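Local coordinates for protein cytosol aminopeptidase (Staphylococcus aureus subsp. aureus, PDB 3KZW) that probably removes amino acids one at a time from the N terminus of peptides, as a metal-dependent leucyl-type aminopeptidase assembled from six subunits, at residues Asp306-Ala311 and Gly485-Asn490; Met388-Leu393 and Pro506-Trp511; Gly395-Ala400 and His480-Gly485. One frame throughout, in Å; residues are numbered along the deposited sequence.

Following the chain from the N terminus, 306-311 opens the loop of contact 1, and 388-393 then opens that of contact 2. Segment 395-400 comes next and is answered first, by 480-485, so contact 3 lies within both larger loops. Contact 1 closes at 485-490 and contact 2 last, at 506-511; these two therefore cross. Contacts 1 and 3 share Gly485 and the sodium ion. Contacts 2 and 3 reach neighbouring parallel strands, 386-391 and 478-482, of the catalytic-domain sheet, and Thr392 touches both segments of contact 1. Together they tie the start of helix 308-322, helix 395-401 and the C-terminal helix 505-512 to that sheet and the loop leaving it.

Contact 1 of 3, residues Asp306-Ala311 and Gly485-Asn490; sequences DMCGAA and GPATTN. With NA (sodium ion), chain S.
Cys308 and Ala487 face each other with their beta carbons: CB of Cys308 lies 4.1 Å from CB of Ala487, and both CB atoms are directed at the opposing segment. This is a small contact, 86 Å² over both sides. The thiol is turned along the surface of the turn: with SG anti to the carbonyl carbon (chi1 -79°), the sulfur passes Ala487 and comes within 4.4 Å of Thr488 CG2.

Thr488 divides its two branches between different tasks. Its methyl CG2 takes the side of the cysteine, while OG1, placed between the backbone N and the carbonyl carbon at chi1 52°, swings to the sodium ion and binds it at 2.7 Å. Gly485 O binds the same ion at 2.8 Å. The two oxygens subtend about 93° at the sodium, and the oxygen of water 1 is a third ligand at 2.4 Å. That water also donates a weak hydrogen bond to Thr488 O. Gly485 and Thr488 are the first and last residues of a type I beta turn, whose curl presents both oxygens to one ion while Ala487 points to the helix.

On the other side, Met307 is the N-cap of helix 308-322, and the bond from Ala311 N to Met307 O (3.0 Å) starts its first turn. Asp306, just ahead, pairs with Lys283 and lies close to Asp288 and Glu367, an acidic cluster consistent with the metal centre of this family. The contact itself is apolar and non-directional, whereas the sodium ties the turn's oxygens together from within one segment; it does not bridge turn and helix.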
loop_
_atom_site.group_PDB
_atom_site.type_symbol
_atom_site.label_atom_id
_atom_site.label_comp_id
_atom_site.label_asym_id
_atom_site.label_seq_id
_atom_site.Cartn_x
_atom_site.Cartn_y
_atom_site.Cartn_z
ATOM N N ASP A 306 20.219 14.472 7.955
ATOM C CA ASP A 306 19.783 15.350 6.874
ATOM C C ASP A 306 20.555 16.672 6.857
ATOM O O ASP A 306 20.276 17.547 6.031
ATOM C CB ASP A 306 18.274 15.603 6.949
ATOM C CG ASP A 306 17.629 15.663 5.574
ATOM O OD1 ASP A 306 18.001 14.829 4.712
ATOM O OD2 ASP A 306 16.750 16.531 5.351
ATOM N N MET A 307 21.514 16.810 7.771
ATOM C CA MET A 307 22.389 17.982 7.817
ATOM C C MET A 307 23.852 17.629 7.534
ATOM O O MET A 307 24.745 18.447 7.765
ATOM C CB MET A 307 22.245 18.739 9.148
ATOM C CG MET A 307 22.175 17.870 10.401
ATOM S SD MET A 307 23.676 16.938 10.769
ATOM C CE MET A 307 24.837 18.249 11.162
ATOM N N CYS A 308 24.083 16.415 7.030
ATOM C CA CYS A 308 25.422 15.950 6.651
ATOM C C CYS A 308 26.126 16.909 5.690
ATOM O O CYS A 308 27.336 17.127 5.796
ATOM C CB CYS A 308 25.353 14.552 6.031
ATOM S SG CYS A 308 25.206 13.205 7.233
ATOM N N GLY A 309 25.362 17.476 4.760
ATOM C CA GLY A 309 25.886 18.446 3.803
ATOM C C GLY A 309 26.542 19.634 4.480
ATOM O O GLY A 309 27.656 20.014 4.124
ATOM N N ALA A 310 25.850 20.209 5.463
ATOM C CA ALA A 310 26.384 21.324 6.244
ATOM C C ALA A 310 27.595 20.901 7.070
ATOM O O ALA A 310 28.598 21.619 7.125
ATOM C CB ALA A 310 25.314 21.905 7.136
ATOM N N ALA A 311 27.495 19.728 7.694
ATOM C CA ALA A 311 28.574 19.177 8.508
ATOM C C ALA A 311 29.852 18.976 7.695
ATOM O O ALA A 311 30.946 19.311 8.152
ATOM C CB ALA A 311 28.138 17.869 9.152
ATOM N N GLY A 485 22.766 9.214 -0.718
ATOM C CA GLY A 485 23.206 7.839 -0.546
ATOM C C GLY A 485 24.491 7.687 0.248
ATOM O O GLY A 485 24.470 7.129 1.348
ATOM N N PRO A 486 25.621 8.167 -0.305
ATOM C CA PRO A 486 26.941 7.873 0.264
ATOM C C PRO A 486 27.321 8.656 1.524
ATOM O O PRO A 486 28.361 8.372 2.117
ATOM C CB PRO A 486 27.894 8.218 -0.886
ATOM C CG PRO A 486 27.193 9.280 -1.635
ATOM C CD PRO A 486 25.727 8.967 -1.540
ATOM N N ALA A 487 26.496 9.623 1.927
ATOM C CA ALA A 487 26.757 10.417 3.134
ATOM C C ALA A 487 26.691 9.565 4.396
ATOM O O ALA A 487 27.288 9.904 5.417
ATOM C CB ALA A 487 25.789 11.580 3.238
ATOM N N THR A 488 25.954 8.464 4.313
ATOM C CA THR A 488 25.830 7.520 5.414
ATOM C C THR A 488 25.998 6.093 4.910
ATOM O O THR A 488 25.703 5.795 3.749
ATOM C CB THR A 488 24.461 7.632 6.123
ATOM O OG1 THR A 488 23.411 7.554 5.150
ATOM C CG2 THR A 488 24.344 8.939 6.886
ATOM N N THR A 489 26.473 5.222 5.794
ATOM C CA THR A 489 26.617 3.803 5.497
ATOM C C THR A 489 25.983 2.969 6.612
ATOM O O THR A 489 26.024 3.353 7.782
ATOM C CB THR A 489 28.107 3.407 5.274
ATOM O OG1 THR A 489 28.190 2.031 4.885
ATOM C CG2 THR A 489 28.946 3.626 6.537
ATOM N N ASN A 490 25.381 1.841 6.242
ATOM C CA ASN A 490 24.735 0.958 7.217
ATOM C C ASN A 490 25.605 -0.247 7.563
ATOM O O ASN A 490 25.147 -1.201 8.195
ATOM C CB ASN A 490 23.357 0.505 6.709
ATOM C CG ASN A 490 23.446 -0.422 5.495
ATOM O OD1 ASN A 490 24.517 -0.614 4.904
ATOM N ND2 ASN A 490 22.310 -1.002 5.119
HETATM NA NA NA S . 22.470 6.182 3.016
HETATM O O HOH W 1 23.088 4.164 4.109
#

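Contact 2 of 3, residues Met388-Leu393 and Pro506-Trp511; sequences MDFATL and PTIVQW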
loop_
_atom_site.group_PDB
_atom_site.type_symbol
_atom_site.label_atom_id
_atom_site.label_comp_id
_atom_site.label_asym_id
_atom_site.label_seq_id
_atom_site.Cartn_x
_atom_site.Cartn_y
_atom_site.Cartn_z
ATOM N N MET A 388 29.715 25.486 -4.983
ATOM C CA MET A 388 29.522 24.054 -4.782
ATOM C C MET A 388 28.600 23.823 -3.601
ATOM O O MET A 388 28.884 24.267 -2.487
ATOM C CB MET A 388 30.856 23.350 -4.544
ATOM C CG MET A 388 31.766 23.333 -5.749
ATOM S SD MET A 388 33.346 22.550 -5.401
ATOM C CE MET A 388 34.298 23.108 -6.809
ATOM N N ASP A 389 27.487 23.140 -3.846
ATOM C CA ASP A 389 26.563 22.809 -2.770
ATOM C C ASP A 389 26.570 21.312 -2.460
ATOM O O ASP A 389 26.754 20.483 -3.357
ATOM C CB ASP A 389 25.151 23.343 -3.050
ATOM C CG ASP A 389 24.392 22.512 -4.072
ATOM O OD1 ASP A 389 23.883 21.428 -3.705
ATOM O OD2 ASP A 389 24.284 22.950 -5.235
ATOM N N PHE A 390 26.381 20.986 -1.184
ATOM C CA PHE A 390 26.419 19.609 -0.701
ATOM C C PHE A 390 25.155 19.335 0.096
ATOM O O PHE A 390 24.871 20.027 1.078
ATOM C CB PHE A 390 27.659 19.377 0.171
ATOM C CG PHE A 390 28.955 19.711 -0.516
ATOM C CD1 PHE A 390 29.438 21.019 -0.525
ATOM C CD2 PHE A 390 29.692 18.721 -1.158
ATOM C CE1 PHE A 390 30.632 21.338 -1.168
ATOM C CE2 PHE A 390 30.892 19.029 -1.799
ATOM C CZ PHE A 390 31.361 20.340 -1.806
ATOM N N ALA A 391 24.393 18.331 -0.334
ATOM C CA ALA A 391 23.089 18.052 0.263
ATOM C C ALA A 391 22.646 16.603 0.117
ATOM O O ALA A 391 22.905 15.957 -0.902
ATOM C CB ALA A 391 22.033 18.974 -0.327
ATOM N N THR A 392 21.973 16.106 1.150
ATOM C CA THR A 392 21.264 14.839 1.086
ATOM C C THR A 392 19.846 15.138 0.608
ATOM O O THR A 392 18.921 15.236 1.413
ATOM C CB THR A 392 21.224 14.139 2.466
ATOM O OG1 THR A 392 20.733 15.051 3.458
ATOM C CG2 THR A 392 22.610 13.662 2.875
ATOM N N LEU A 393 19.683 15.294 -0.705
ATOM C CA LEU A 393 18.421 15.777 -1.276
ATOM C C LEU A 393 17.394 14.703 -1.604
ATOM O O LEU A 393 16.349 14.626 -0.966
ATOM C CB LEU A 393 18.669 16.622 -2.534
ATOM C CG LEU A 393 18.941 18.122 -2.432
ATOM C CD1 LEU A 393 18.544 18.788 -3.740
ATOM C CD2 LEU A 393 18.207 18.771 -1.266
ATOM N N PRO A 506 37.307 14.254 1.418
ATOM C CA PRO A 506 38.586 13.922 0.775
ATOM C C PRO A 506 38.723 14.492 -0.641
ATOM O O PRO A 506 39.792 14.993 -0.994
ATOM C CB PRO A 506 38.568 12.390 0.725
ATOM C CG PRO A 506 37.671 11.991 1.829
ATOM C CD PRO A 506 36.605 13.040 1.875
ATOM N N THR A 507 37.650 14.418 -1.428
ATOM C CA THR A 507 37.649 14.894 -2.810
ATOM C C THR A 507 37.859 16.407 -2.915
ATOM O O THR A 507 38.723 16.866 -3.664
ATOM C CB THR A 507 36.353 14.472 -3.554
ATOM O OG1 THR A 507 36.285 13.043 -3.622
ATOM C CG2 THR A 507 36.317 15.039 -4.974
ATOM N N ILE A 508 37.076 17.171 -2.156
ATOM C CA ILE A 508 37.122 18.633 -2.224
ATOM C C ILE A 508 38.435 19.192 -1.675
ATOM O O ILE A 508 39.003 20.119 -2.255
ATOM C CB ILE A 508 35.892 19.287 -1.527
ATOM C CG1 ILE A 508 34.579 18.764 -2.129
ATOM C CG2 ILE A 508 35.955 20.820 -1.600
ATOM C CD1 ILE A 508 34.401 19.018 -3.634
ATOM N N VAL A 509 38.914 18.620 -0.573
ATOM C CA VAL A 509 40.202 19.009 0.005
ATOM C C VAL A 509 41.331 18.824 -1.014
ATOM O O VAL A 509 42.164 19.720 -1.203
ATOM C CB VAL A 509 40.503 18.244 1.326
ATOM C CG1 VAL A 509 41.970 18.390 1.740
ATOM C CG2 VAL A 509 39.594 18.735 2.440
ATOM N N GLN A 510 41.336 17.671 -1.677
ATOM C CA GLN A 510 42.314 17.379 -2.718
ATOM C C GLN A 510 42.231 18.389 -3.867
ATOM O O GLN A 510 43.258 18.825 -4.388
ATOM C CB GLN A 510 42.133 15.945 -3.231
ATOM C CG GLN A 510 43.192 15.471 -4.225
ATOM C CD GLN A 510 44.602 15.549 -3.673
ATOM O OE1 GLN A 510 45.489 16.126 -4.304
ATOM N NE2 GLN A 510 44.816 14.974 -2.488
ATOM N N TRP A 511 41.006 18.754 -4.242
ATOM C CA TRP A 511 40.764 19.755 -5.277
ATOM C C TRP A 511 41.243 21.139 -4.846
ATOM O O TRP A 511 41.825 21.878 -5.646
ATOM C CB TRP A 511 39.281 19.797 -5.655
ATOM C CG TRP A 511 38.967 20.819 -6.707
ATOM C CD1 TRP A 511 39.146 20.690 -8.055
ATOM C CD2 TRP A 511 38.431 22.131 -6.497
ATOM N NE1 TRP A 511 38.750 21.838 -8.697
ATOM C CE2 TRP A 511 38.309 22.740 -7.765
ATOM C CE3 TRP A 511 38.041 22.851 -5.359
ATOM C CZ2 TRP A 511 37.811 24.039 -7.931
ATOM C CZ3 TRP A 511 37.548 24.146 -5.524
ATOM C CH2 TRP A 511 37.439 24.724 -6.802
#
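The terminal methyl of Met388 sits over one face of the Trp511 indole. CE is 3.6 Å from the centroid of the six-membered ring and 16° off its normal, a CH-pi contact in which CH2 is the nearest ring atom. SD lies farther off above the same face, 4.8 Å from that centroid, which makes the pair a Met-aromatic contact as well. The methionine chain, extended beyond CG, carries the thioether out from the strand to the indole.

Ile508 packs beside the thioether. Its CD1 meets Met388 SD at 4.1 Å and lies in the plane of the Phe390 ring, at the edge, while CG1 comes to 3.6 Å from Phe390 CZ.

The pattern is that of a helix laid on an alpha/beta sheet: over these segments strand 388-391 and helix 506-511 run nearly antiparallel, at 166°, with axes 12.4 Å apart. Met388 and Phe390, two residues apart on the strand, reach the helix from the same face, and Ile508 and Trp511, three apart, meet them.

Further out, Ile420 of helix 414-426 touches Met388, and Ile278 of a neighbouring strand touches Trp511. Phe390 packs against Phe481 with planes about 15° apart, and Val313 and Ile316 of helix 308-322 border Phe390 and Ile508 respectively.

Contact 3 of 3, residues Gly395-Ala400 and His480-Gly485; sequences GAAIVA and HFDIAG. With NA (sodium ion), chain S.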
loop_
_atom_site.group_PDB
_atom_site.type_symbol
_atom_site.label_atom_id
_atom_site.label_comp_id
_atom_site.label_asym_id
_atom_site.label_seq_id
_atom_site.Cartn_x
_atom_site.Cartn_y
_atom_site.Cartn_z
ATOM N N GLY A 395 15.679 10.929 -2.913
ATOM C CA GLY A 395 15.631 9.475 -2.935
ATOM C C GLY A 395 15.908 8.939 -4.330
ATOM O O GLY A 395 16.493 7.866 -4.483
ATOM N N ALA A 396 15.498 9.697 -5.348
ATOM C CA ALA A 396 15.677 9.307 -6.751
ATOM C C ALA A 396 17.146 9.165 -7.158
ATOM O O ALA A 396 17.472 8.349 -8.018
ATOM C CB ALA A 396 14.956 10.278 -7.676
ATOM N N ALA A 397 18.019 9.956 -6.537
ATOM C CA ALA A 397 19.462 9.852 -6.767
ATOM C C ALA A 397 20.002 8.506 -6.285
ATOM O O ALA A 397 20.889 7.927 -6.916
ATOM C CB ALA A 397 20.196 10.999 -6.091
ATOM N N ILE A 398 19.460 8.016 -5.170
ATOM C CA ILE A 398 19.819 6.699 -4.641
ATOM C C ILE A 398 19.313 5.603 -5.579
ATOM O O ILE A 398 20.025 4.640 -5.855
ATOM C CB ILE A 398 19.287 6.485 -3.195
ATOM C CG1 ILE A 398 19.881 7.535 -2.249
ATOM C CG2 ILE A 398 19.610 5.078 -2.691
ATOM C CD1 ILE A 398 19.221 7.602 -0.885
ATOM N N VAL A 399 18.091 5.767 -6.081
ATOM C CA VAL A 399 17.507 4.822 -7.037
ATOM C C VAL A 399 18.331 4.781 -8.325
ATOM O O VAL A 399 18.510 3.720 -8.922
ATOM C CB VAL A 399 16.023 5.161 -7.342
ATOM C CG1 VAL A 399 15.428 4.185 -8.356
ATOM C CG2 VAL A 399 15.199 5.143 -6.061
ATOM N N ALA A 400 18.851 5.940 -8.717
ATOM C CA ALA A 400 19.650 6.091 -9.932
ATOM C C ALA A 400 21.010 5.394 -9.860
ATOM O O ALA A 400 21.321 4.548 -10.699
ATOM C CB ALA A 400 19.834 7.565 -10.258
ATOM N N HIS A 480 26.314 20.941 -8.153
ATOM C CA HIS A 480 25.419 20.425 -7.123
ATOM C C HIS A 480 25.739 18.959 -6.828
ATOM O O HIS A 480 25.771 18.122 -7.736
ATOM C CB HIS A 480 23.959 20.601 -7.563
ATOM C CG HIS A 480 22.977 19.828 -6.742
ATOM N ND1 HIS A 480 22.769 20.075 -5.402
ATOM C CD2 HIS A 480 22.144 18.812 -7.071
ATOM C CE1 HIS A 480 21.855 19.240 -4.938
ATOM N NE2 HIS A 480 21.458 18.464 -5.932
ATOM N N PHE A 481 25.981 18.658 -5.555
ATOM C CA PHE A 481 26.299 17.299 -5.123
ATOM C C PHE A 481 25.171 16.689 -4.290
ATOM O O PHE A 481 24.951 17.085 -3.139
ATOM C CB PHE A 481 27.599 17.275 -4.316
ATOM C CG PHE A 481 28.825 17.616 -5.113
ATOM C CD1 PHE A 481 29.371 16.697 -6.004
ATOM C CD2 PHE A 481 29.452 18.845 -4.954
ATOM C CE1 PHE A 481 30.513 17.005 -6.737
ATOM C CE2 PHE A 481 30.596 19.160 -5.674
ATOM C CZ PHE A 481 31.129 18.236 -6.568
ATOM N N ASP A 482 24.461 15.728 -4.877
ATOM C CA ASP A 482 23.425 14.989 -4.159
ATOM C C ASP A 482 24.059 13.773 -3.494
ATOM O O ASP A 482 24.360 12.774 -4.152
ATOM C CB ASP A 482 22.290 14.574 -5.102
ATOM C CG ASP A 482 20.983 14.276 -4.365
ATOM O OD1 ASP A 482 21.007 13.969 -3.148
ATOM O OD2 ASP A 482 19.916 14.346 -5.011
ATOM N N ILE A 483 24.268 13.879 -2.185
ATOM C CA ILE A 483 24.942 12.839 -1.412
ATOM C C ILE A 483 23.974 12.102 -0.480
ATOM O O ILE A 483 24.361 11.634 0.589
ATOM C CB ILE A 483 26.158 13.403 -0.618
ATOM C CG1 ILE A 483 25.734 14.545 0.316
ATOM C CG2 ILE A 483 27.250 13.860 -1.575
ATOM C CD1 ILE A 483 26.736 14.861 1.417
ATOM N N ALA A 484 22.717 11.989 -0.902
ATOM C CA ALA A 484 21.692 11.303 -0.116
ATOM C C ALA A 484 22.089 9.866 0.221
ATOM O O ALA A 484 21.794 9.366 1.310
ATOM C CB ALA A 484 20.356 11.335 -0.843
ATOM N N GLY A 485 22.766 9.214 -0.718
ATOM C CA GLY A 485 23.206 7.839 -0.546
ATOM C C GLY A 485 24.491 7.687 0.248
ATOM O O GLY A 485 24.470 7.129 1.348
HETATM NA NA NA S . 22.470 6.182 3.016
HETATM O O HOH W 1 23.088 4.164 4.109
#
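Ile398, Ala397 and Ala484 contribute most of the 177 Å² buried where helix 395-401 packs against the C-terminal end of strand 478-482, part of the mixed central sheet of the catalytic alpha/beta domain, and the loop that follows it.

Ala397 meets the strand end. Its CB is 3.5 Å from Asp482 OD2, which is a packing contact; the polar partner of this oxygen is Thr394 OG1. OD1 accepts the N-H of Leu393 and, weakly, that of Ala484 at 3.4 Å. One carboxylate thereby bonds to the chain leading into the helix, at Leu393 and Thr394, and weakly to the loop after its own strand, consistent with holding these two chain parts together.

The helix also takes part in the subunit interface: Ala396 packs on Val399 of a second subunit, Ala400 on that subunit's Ala400, and Ile398 on its Gln459.

Ile398, one residue after Ala397 on the helix, has the largest share of the buried surface. Its CG1 is anti to the carbonyl carbon (chi1 -60°) and, with the chain extended to CD1 (chi2 168°), the ethyl branch lies along the backbone of the loop. CD1 reaches Ala484 CB at 3.9 Å, with Ala484 O at 3.8 Å from the same methyl. Main chain as well as side chain thus forms the surface for the isoleucine. At Gly485, a sodium ligand in contact 1, there is no side chain, and CG1 of Ile398 comes close to the peptide itself, 3.7 Å from Gly485 N.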